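Local coordinates for fat acid-binding protein (Eubacterium ventriosum, PDB 3NYI) that probably serves as a lipid-binding protein of the DegV family, holding a stearic acid molecule in the interior of its fold, at residues 42-56 with 271-284. Residues are numbered along the deposited sequence; the frame is centred on the assembly and turned at random. Where two conformers were deposited one is given.
Sequences DGVDITRDECYQRMV and AIGIVSAVHTGPYP. With STE (stearic acid), chain C.
In the interdomain region of this DegV-family protein, helix 48-56 lies almost parallel (9°, axes 10.2 Å apart) to the short helix 274-280, whose other side lines the fatty-acid tunnel. The carbonyl of Ile-272, just before that second helix, is gripped from opposite faces of its plane: Arg-48 NE donates to Ile-272 O at 2.9 Å and Tyr-52 OH donates to the same O at 2.7 Å. Arg-48 NH2 adds a weak bond to this oxygen and a bond to Gly-243 O, while NH1 makes an in-plane salt bridge with Asp-49. The guanidinium is sandwiched between Ala-271 CB on one face and Tyr-52 CE1 on the other, both offset toward its rim; its chain, bent at chi2 (-106°), brings NE to one face of the carbonyl. A methionine in place of Arg-48 would probably cost Ile-272 O one of its two strong side-chain donors, Gly-243 O its partner, and Asp-49 one of its two positive mates, Lys-246 remaining. Tyr-52 CZ lies 3.4 Å from Ala-277 CB, and Pro-282 O sits at the ring edge. Farther along, Met-55 (selenomethionine) sets SE 3.6 Å from Ala-277 O, and Val-56 CG2 packs on Pro-282 CB. Ile-274 CG1, anti to its carbonyl carbon (chi1 -69°), lies against Cys-51 CB at 3.7 Å. Two waters link the Asp-42 carboxylate to the backbone N-H groups at the start of helix 274-280, one from OD1 to Ile-274 N, the other from OD2 to Val-275 N; OD2 also bonds Ser-11. Beyond, the His-279 ring lays a face against C5 of the stearic acid, and Ile-272 CD1 reaches C17, 3.6 Å away. Such a helix, backed by its neighbour and facing a buried acyl chain, is consistent with the fatty-acid site of DegV proteins.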
ATOM      1  N   ASP A  42       1.855  -4.565 -13.757  1.00 24.45           N
ATOM      2  CA  ASP A  42       2.614  -3.636 -12.923  1.00 25.57           C
ATOM      3  C   ASP A  42       4.032  -4.138 -12.670  1.00 28.72           C
ATOM      4  O   ASP A  42       4.235  -5.205 -12.103  1.00 34.57           O
ATOM      5  CB  ASP A  42       1.827  -3.466 -11.601  1.00 20.55           C
ATOM      6  CG  ASP A  42       2.511  -2.559 -10.584  1.00 29.79           C
ATOM      7  OD1 ASP A  42       3.566  -1.958 -10.897  1.00 30.67           O
ATOM      8  OD2 ASP A  42       1.959  -2.459  -9.447  1.00 27.40           O
ATOM      9  N   GLY A  43       5.021  -3.367 -13.092  1.00 29.96           N
ATOM     10  CA  GLY A  43       6.396  -3.722 -12.805  1.00 31.68           C
ATOM     11  C   GLY A  43       6.969  -4.792 -13.722  1.00 44.65           C
ATOM     12  O   GLY A  43       8.186  -4.915 -13.835  1.00 45.67           O
ATOM     13  N   VAL A  44       6.103  -5.571 -14.367  1.00 38.48           N
ATOM     14  CA  VAL A  44       6.556  -6.659 -15.235  1.00 41.99           C
ATOM     15  C   VAL A  44       6.533  -6.239 -16.705  1.00 46.64           C
ATOM     16  O   VAL A  44       7.556  -6.321 -17.388  1.00 50.89           O
ATOM     17  CB  VAL A  44       5.720  -7.952 -15.048  1.00 33.77           C
ATOM     18  CG1 VAL A  44       6.138  -9.019 -16.062  1.00 42.42           C
ATOM     19  CG2 VAL A  44       5.842  -8.479 -13.619  1.00 44.01           C
ATOM     20  N   ASP A  45       5.375  -5.787 -17.184  1.00 41.12           N
ATOM     21  CA  ASP A  45       5.231  -5.358 -18.581  1.00 46.66           C
ATOM     22  C   ASP A  45       5.472  -3.858 -18.748  1.00 40.99           C
ATOM     23  O   ASP A  45       5.507  -3.342 -19.863  1.00 37.39           O
ATOM     24  CB  ASP A  45       3.842  -5.723 -19.130  1.00 45.23           C
ATOM     25  CG  ASP A  45       3.551  -7.209 -19.042  1.00 47.66           C
ATOM     26  OD1 ASP A  45       4.465  -8.024 -19.317  1.00 52.34           O
ATOM     27  OD2 ASP A  45       2.407  -7.566 -18.698  1.00 42.45           O
ATOM     28  N   ILE A  46       5.625  -3.156 -17.634  1.00 37.02           N
ATOM     29  CA  ILE A  46       5.807  -1.710 -17.656  1.00 38.08           C
ATOM     30  C   ILE A  46       6.388  -1.302 -16.319  1.00 37.15           C
ATOM     31  O   ILE A  46       6.192  -1.997 -15.327  1.00 37.21           O
ATOM     32  CB  ILE A  46       4.472  -0.957 -17.879  1.00 39.47           C
ATOM     33  CG1 ILE A  46       4.733   0.538 -18.070  1.00 39.93           C
ATOM     34  CG2 ILE A  46       3.496  -1.201 -16.718  1.00 36.66           C
ATOM     35  CD1 ILE A  46       3.489   1.353 -18.279  1.00 47.14           C
ATOM     36  N   THR A  47       7.112  -0.188 -16.284  1.00 40.01           N
ATOM     37  CA  THR A  47       7.753   0.232 -15.038  1.00 39.69           C
ATOM     38  C   THR A  47       7.009   1.369 -14.361  1.00 35.48           C
ATOM     39  O   THR A  47       6.272   2.135 -14.995  1.00 36.14           O
ATOM     40  CB  THR A  47       9.208   0.689 -15.248  1.00 42.99           C
ATOM     41  OG1 THR A  47       9.215   2.031 -15.747  1.00 42.57           O
ATOM     42  CG2 THR A  47       9.935  -0.237 -16.215  1.00 50.86           C
ATOM     43  N   ARG A  48       7.239   1.484 -13.061  1.00 36.74           N
ATOM     44  CA  ARG A  48       6.593   2.498 -12.260  1.00 31.65           C
ATOM     45  C   ARG A  48       6.914   3.893 -12.797  1.00 40.81           C
ATOM     46  O   ARG A  48       6.024   4.726 -12.971  1.00 31.19           O
ATOM     47  CB  ARG A  48       7.055   2.346 -10.815  1.00 38.52           C
ATOM     48  CG  ARG A  48       6.450   3.330  -9.876  1.00 33.53           C
ATOM     49  CD  ARG A  48       7.466   4.350  -9.496  1.00 37.96           C
ATOM     50  NE  ARG A  48       7.012   5.132  -8.359  1.00 34.94           N
ATOM     51  CZ  ARG A  48       7.480   6.333  -8.065  1.00 35.53           C
ATOM     52  NH1 ARG A  48       8.409   6.869  -8.841  1.00 35.42           N
ATOM     53  NH2 ARG A  48       7.020   6.997  -7.009  1.00 26.55           N
ATOM     54  N   ASP A  49       8.187   4.145 -13.083  1.00 39.54           N
ATOM     55  CA  ASP A  49       8.577   5.461 -13.574  1.00 38.27           C
ATOM     56  C   ASP A  49       7.919   5.830 -14.912  1.00 41.68           C
ATOM     57  O   ASP A  49       7.516   6.980 -15.100  1.00 43.94           O
ATOM     58  CB  ASP A  49      10.106   5.595 -13.625  1.00 46.50           C
ATOM     59  CG  ASP A  49      10.724   5.734 -12.235  1.00 49.90           C
ATOM     60  OD1 ASP A  49       9.972   5.728 -11.235  1.00 47.71           O
ATOM     61  OD2 ASP A  49      11.962   5.848 -12.134  1.00 54.57           O
ATOM     62  N   GLU A  50       7.793   4.863 -15.825  1.00 39.47           N
ATOM     63  CA  GLU A  50       7.170   5.115 -17.127  1.00 48.71           C
ATOM     64  C   GLU A  50       5.721   5.537 -16.964  1.00 46.60           C
ATOM     65  O   GLU A  50       5.238   6.434 -17.655  1.00 44.46           O
ATOM     66  CB  GLU A  50       7.163   3.862 -17.993  1.00 56.08           C
ATOM     67  CG  GLU A  50       8.493   3.226 -18.276  1.00 68.32           C
ATOM     68  CD  GLU A  50       8.325   2.007 -19.158  1.00 76.84           C
ATOM     69  OE1 GLU A  50       8.401   0.875 -18.639  1.00 71.97           O
ATOM     70  OE2 GLU A  50       8.084   2.187 -20.370  1.00 87.68           O
ATOM     71  N   CYS A  51       5.014   4.854 -16.072  1.00 38.04           N
ATOM     72  CA  CYS A  51       3.612   5.161 -15.845  1.00 38.30           C
ATOM     73  C   CYS A  51       3.432   6.588 -15.334  1.00 40.61           C
ATOM     74  O   CYS A  51       2.555   7.311 -15.801  1.00 38.96           O
ATOM     75  CB  CYS A  51       2.998   4.156 -14.865  1.00 36.39           C
ATOM     76  SG  CYS A  51       1.222   4.332 -14.655  1.00 42.04           S
ATOM     77  N   TYR A  52       4.248   6.991 -14.362  1.00 35.59           N
ATOM     78  CA  TYR A  52       4.144   8.342 -13.837  1.00 33.09           C
ATOM     79  C   TYR A  52       4.380   9.345 -14.967  1.00 39.45           C
ATOM     80  O   TYR A  52       3.723  10.388 -15.040  1.00 38.23           O
ATOM     81  CB  TYR A  52       5.160   8.570 -12.722  1.00 27.07           C
ATOM     82  CG  TYR A  52       4.684   8.197 -11.318  1.00 33.10           C
ATOM     83  CD1 TYR A  52       4.752   6.888 -10.856  1.00 33.80           C
ATOM     84  CD2 TYR A  52       4.207   9.169 -10.445  1.00 32.55           C
ATOM     85  CE1 TYR A  52       4.336   6.560  -9.553  1.00 29.76           C
ATOM     86  CE2 TYR A  52       3.794   8.850  -9.145  1.00 29.32           C
ATOM     87  CZ  TYR A  52       3.860   7.548  -8.710  1.00 29.80           C
ATOM     88  OH  TYR A  52       3.453   7.232  -7.416  1.00 25.91           O
ATOM     89  N   GLN A  53       5.332   9.027 -15.839  1.00 43.81           N
ATOM     90  CA  GLN A  53       5.661   9.901 -16.965  1.00 54.84           C
ATOM     91  C   GLN A  53       4.468  10.122 -17.885  1.00 51.54           C
ATOM     92  O   GLN A  53       4.164  11.261 -18.244  1.00 53.14           O
ATOM     93  CB  GLN A  53       6.847   9.357 -17.767  1.00 58.65           C
ATOM     94  CG  GLN A  53       8.190   9.946 -17.369  1.00 62.13           C
ATOM     95  CD  GLN A  53       8.234  11.467 -17.463  1.00 58.49           C
ATOM     96  OE1 GLN A  53       7.516  12.086 -18.251  1.00 55.75           O
ATOM     97  NE2 GLN A  53       9.085  12.074 -16.651  1.00 52.99           N
ATOM     98  N   ARG A  54       3.795   9.039 -18.265  1.00 43.71           N
ATOM     99  CA  ARG A  54       2.625   9.149 -19.128  0.53 45.85           C
ATOM    100  C   ARG A  54       1.616  10.121 -18.533  1.00 42.61           C
ATOM    101  O   ARG A  54       1.047  10.939 -19.236  1.00 40.19           O
ATOM    102  CB  ARG A  54       1.972   7.784 -19.353  0.53 47.58           C
ATOM    103  CG  ARG A  54       2.774   6.841 -20.234  0.53 48.76           C
ATOM    104  CD  ARG A  54       2.842   7.349 -21.665  0.53 53.28           C
ATOM    105  NE  ARG A  54       1.514   7.612 -22.217  0.53 52.63           N
ATOM    106  CZ  ARG A  54       0.731   6.686 -22.760  0.53 50.99           C
ATOM    107  NH1 ARG A  54       1.137   5.424 -22.824  0.53 52.17           N
ATOM    108  NH2 ARG A  54      -0.462   7.019 -23.237  0.53 47.87           N
HETATM  109  N   MSE A  55       1.394  10.032 -17.224  1.00 44.66           N
HETATM  110  CA  MSE A  55       0.429  10.925 -16.583  1.00 37.54           C
HETATM  111  C   MSE A  55       0.929  12.359 -16.508  1.00 38.77           C
HETATM  112  O   MSE A  55       0.155  13.300 -16.678  1.00 41.99           O
HETATM  113  CB  MSE A  55       0.048  10.430 -15.182  1.00 28.53           C
HETATM  114  CG  MSE A  55      -0.588   9.057 -15.167  1.00 29.93           C
HETATM  115 SE   MSE A  55      -1.138   8.624 -13.323  0.69 40.31          SE
HETATM  116  CE  MSE A  55      -2.889   9.279 -13.354  1.00 35.83           C
ATOM    117  N   VAL A  56       2.219  12.525 -16.226  1.00 42.57           N
ATOM    118  CA  VAL A  56       2.802  13.860 -16.123  1.00 43.23           C
ATOM    119  C   VAL A  56       2.828  14.560 -17.490  1.00 51.99           C
ATOM    120  O   VAL A  56       2.571  15.762 -17.592  1.00 50.74           O
ATOM    121  CB  VAL A  56       4.216  13.824 -15.513  1.00 44.64           C
ATOM    122  CG1 VAL A  56       4.898  15.164 -15.678  1.00 47.43           C
ATOM    123  CG2 VAL A  56       4.154  13.432 -14.030  1.00 39.71           C
ATOM    124  N   ALA A 271       8.552   3.998  -3.113  1.00 27.45           N
ATOM    125  CA  ALA A 271       8.199   4.808  -4.258  1.00 26.13           C
ATOM    126  C   ALA A 271       6.778   4.371  -4.591  1.00 25.05           C
ATOM    127  O   ALA A 271       6.556   3.240  -5.036  1.00 30.47           O
ATOM    128  CB  ALA A 271       9.140   4.523  -5.426  1.00 27.14           C
ATOM    129  N   ILE A 272       5.814   5.247  -4.343  1.00 23.96           N
ATOM    130  CA  ILE A 272       4.407   4.868  -4.461  1.00 19.12           C
ATOM    131  C   ILE A 272       4.173   4.300  -5.860  1.00 22.65           C
ATOM    132  O   ILE A 272       4.594   4.891  -6.862  1.00 27.55           O
ATOM    133  CB  ILE A 272       3.507   6.052  -4.177  1.00 19.51           C
ATOM    134  CG1 ILE A 272       3.703   6.495  -2.716  1.00 24.60           C
ATOM    135  CG2 ILE A 272       2.047   5.699  -4.436  1.00 20.18           C
ATOM    136  CD1 ILE A 272       3.093   7.844  -2.425  1.00 23.38           C
ATOM    137  N   GLY A 273       3.548   3.133  -5.921  1.00 22.03           N
ATOM    138  CA  GLY A 273       3.456   2.417  -7.182  1.00 23.58           C
ATOM    139  C   GLY A 273       2.297   2.796  -8.069  1.00 25.57           C
ATOM    140  O   GLY A 273       1.449   3.615  -7.713  1.00 23.90           O
ATOM    141  N   ILE A 274       2.284   2.168  -9.243  1.00 23.74           N
ATOM    142  CA  ILE A 274       1.249   2.328 -10.246  1.00 24.07           C
ATOM    143  C   ILE A 274      -0.165   2.139  -9.718  1.00 25.27           C
ATOM    144  O   ILE A 274      -1.054   2.930 -10.031  1.00 23.40           O
ATOM    145  CB  ILE A 274       1.510   1.319 -11.380  1.00 24.77           C
ATOM    146  CG1 ILE A 274       2.781   1.727 -12.138  1.00 23.58           C
ATOM    147  CG2 ILE A 274       0.301   1.214 -12.302  1.00 28.30           C
ATOM    148  CD1 ILE A 274       3.193   0.745 -13.266  1.00 27.05           C
ATOM    149  N   VAL A 275      -0.389   1.094  -8.925  1.00 20.90           N
ATOM    150  CA  VAL A 275      -1.742   0.843  -8.398  1.00 20.24           C
ATOM    151  C   VAL A 275      -2.329   2.098  -7.707  1.00 24.73           C
ATOM    152  O   VAL A 275      -3.464   2.498  -7.972  1.00 24.57           O
ATOM    153  CB  VAL A 275      -1.770  -0.352  -7.418  1.00 24.32           C
ATOM    154  CG1 VAL A 275      -3.159  -0.486  -6.775  1.00 20.64           C
ATOM    155  CG2 VAL A 275      -1.362  -1.636  -8.133  1.00 22.76           C
ATOM    156  N   SER A 276      -1.566   2.714  -6.815  1.00 21.11           N
ATOM    157  CA  SER A 276      -2.051   3.919  -6.150  1.00 21.95           C
ATOM    158  C   SER A 276      -2.015   5.145  -7.045  1.00 26.11           C
ATOM    159  O   SER A 276      -2.943   5.965  -7.035  1.00 22.90           O
ATOM    160  CB  SER A 276      -1.246   4.215  -4.872  1.00 20.30           C
ATOM    161  OG  SER A 276      -1.450   3.208  -3.908  1.00 21.51           O
ATOM    162  N   ALA A 277      -0.941   5.283  -7.814  1.00 24.83           N
ATOM    163  CA  ALA A 277      -0.756   6.497  -8.601  1.00 26.91           C
ATOM    164  C   ALA A 277      -1.840   6.699  -9.658  1.00 29.29           C
ATOM    165  O   ALA A 277      -2.204   7.832  -9.963  1.00 25.38           O
ATOM    166  CB  ALA A 277       0.640   6.530  -9.236  1.00 21.12           C
ATOM    167  N   VAL A 278      -2.349   5.611 -10.226  1.00 24.02           N
ATOM    168  CA  VAL A 278      -3.420   5.744 -11.202  1.00 23.73           C
ATOM    169  C   VAL A 278      -4.604   6.451 -10.541  1.00 29.14           C
ATOM    170  O   VAL A 278      -5.323   7.224 -11.175  1.00 22.86           O
ATOM    171  CB  VAL A 278      -3.839   4.381 -11.802  1.00 30.39           C
ATOM    172  CG1 VAL A 278      -5.205   4.470 -12.473  1.00 26.75           C
ATOM    173  CG2 VAL A 278      -2.781   3.890 -12.813  1.00 22.93           C
ATOM    174  N   HIS A 279      -4.766   6.217  -9.243  1.00 23.86           N
ATOM    175  CA  HIS A 279      -5.907   6.745  -8.519  1.00 20.97           C
ATOM    176  C   HIS A 279      -5.635   8.051  -7.768  1.00 28.99           C
ATOM    177  O   HIS A 279      -6.569   8.813  -7.518  1.00 25.95           O
ATOM    178  CB  HIS A 279      -6.488   5.655  -7.587  1.00 22.65           C
ATOM    179  CG  HIS A 279      -7.081   4.508  -8.347  1.00 25.13           C
ATOM    180  ND1 HIS A 279      -8.405   4.488  -8.738  1.00 29.66           N
ATOM    181  CD2 HIS A 279      -6.523   3.393  -8.861  1.00 24.11           C
ATOM    182  CE1 HIS A 279      -8.644   3.385  -9.422  1.00 31.26           C
ATOM    183  NE2 HIS A 279      -7.507   2.699  -9.518  1.00 25.05           N
ATOM    184  N   THR A 280      -4.374   8.322  -7.428  1.00 23.93           N
ATOM    185  CA  THR A 280      -4.044   9.576  -6.741  1.00 26.20           C
ATOM    186  C   THR A 280      -3.608  10.679  -7.685  1.00 27.60           C
ATOM    187  O   THR A 280      -3.677  11.855  -7.332  1.00 26.05           O
ATOM    188  CB  THR A 280      -2.888   9.414  -5.726  1.00 22.09           C
ATOM    189  OG1 THR A 280      -1.698   8.971  -6.405  1.00 25.49           O
ATOM    190  CG2 THR A 280      -3.260   8.421  -4.635  1.00 20.96           C
ATOM    191  N   GLY A 281      -3.153  10.295  -8.880  1.00 23.21           N
ATOM    192  CA  GLY A 281      -2.406  11.196  -9.726  1.00 23.57           C
ATOM    193  C   GLY A 281      -0.932  11.022  -9.426  1.00 25.10           C
ATOM    194  O   GLY A 281      -0.569  10.296  -8.504  1.00 26.18           O
ATOM    195  N   PRO A 282      -0.067  11.704 -10.189  1.00 28.85           N
ATOM    196  CA  PRO A 282       1.373  11.487 -10.041  1.00 25.37           C
ATOM    197  C   PRO A 282       2.000  12.229  -8.857  1.00 27.72           C
ATOM    198  O   PRO A 282       3.212  12.105  -8.679  1.00 30.29           O
ATOM    199  CB  PRO A 282       1.961  12.062 -11.350  1.00 26.26           C
ATOM    200  CG  PRO A 282       0.837  12.816 -12.024  1.00 32.05           C
ATOM    201  CD  PRO A 282      -0.369  12.792 -11.135  1.00 32.25           C
ATOM    202  N   TYR A 283       1.226  12.963  -8.057  1.00 27.18           N
ATOM    203  CA  TYR A 283       1.848  13.740  -6.970  1.00 23.89           C
ATOM    204  C   TYR A 283       1.443  13.393  -5.528  1.00 30.46           C
ATOM    205  O   TYR A 283       1.311  14.291  -4.702  1.00 31.38           O
ATOM    206  CB  TYR A 283       1.649  15.236  -7.216  1.00 28.33           C
ATOM    207  CG  TYR A 283       2.056  15.627  -8.616  1.00 39.33           C
ATOM    208  CD1 TYR A 283       3.378  15.518  -9.025  1.00 37.13           C
ATOM    209  CD2 TYR A 283       1.117  16.076  -9.534  1.00 38.47           C
ATOM    210  CE1 TYR A 283       3.755  15.856 -10.313  1.00 48.20           C
ATOM    211  CE2 TYR A 283       1.486  16.422 -10.822  1.00 44.05           C
ATOM    212  CZ  TYR A 283       2.804  16.312 -11.203  1.00 45.75           C
ATOM    213  OH  TYR A 283       3.171  16.654 -12.484  1.00 50.43           O
ATOM    214  N   PRO A 284       1.289  12.097  -5.206  1.00 31.10           N
ATOM    215  CA  PRO A 284       0.987  11.789  -3.802  1.00 24.91           C
ATOM    216  C   PRO A 284       2.246  11.880  -2.946  1.00 26.62           C
ATOM    217  O   PRO A 284       3.337  11.618  -3.449  1.00 27.70           O
ATOM    218  CB  PRO A 284       0.531  10.330  -3.853  1.00 23.84           C
ATOM    219  CG  PRO A 284       1.166   9.757  -5.118  1.00 25.22           C
ATOM    220  CD  PRO A 284       1.667  10.898  -5.971  1.00 29.71           C
TER
HETATM  221  C1  STE C 301      -8.066  -2.506  -9.032  1.00 31.98           C
HETATM  222  O1  STE C 301      -8.631  -3.453  -8.576  1.00 27.25           O
HETATM  223  O2  STE C 301      -8.385  -2.095 -10.109  1.00 30.53           O
HETATM  224  C2  STE C 301      -7.100  -1.691  -8.141  1.00 23.87           C
HETATM  225  C3  STE C 301      -7.812  -0.439  -7.569  1.00 20.47           C
HETATM  226  C4  STE C 301      -6.804   0.426  -6.772  1.00 21.29           C
HETATM  227  C5  STE C 301      -7.527   1.543  -5.985  1.00 22.03           C
HETATM  228  C6  STE C 301      -6.491   2.422  -5.247  1.00 20.91           C
HETATM  229  C7  STE C 301      -7.176   3.614  -4.532  1.00 20.93           C
HETATM  230  C8  STE C 301      -6.108   4.356  -3.687  1.00 22.96           C
HETATM  231  C9  STE C 301      -6.719   5.577  -2.962  1.00 23.43           C
HETATM  232  C10 STE C 301      -5.586   6.328  -2.210  1.00 26.88           C
HETATM  233  C11 STE C 301      -5.242   5.546  -0.940  1.00 23.16           C
HETATM  234  C12 STE C 301      -3.738   5.253  -0.728  1.00 23.79           C
HETATM  235  C13 STE C 301      -2.779   6.226  -1.432  1.00 26.16           C
HETATM  236  C14 STE C 301      -1.699   6.615  -0.387  1.00 23.51           C
HETATM  237  C15 STE C 301      -0.470   7.260  -1.067  1.00 20.19           C
HETATM  238  C16 STE C 301       0.386   7.956   0.021  1.00 24.74           C
HETATM  239  C17 STE C 301       1.377   6.942   0.632  1.00 22.18           C
HETATM  240  C18 STE C 301       2.361   7.645   1.596  1.00 23.96           C
HETATM  241  O   HOH W   1       4.356   0.197  -9.400  1.00 28.61           O
HETATM  242  O   HOH W   2       1.744  -0.575  -7.341  1.00 30.40           O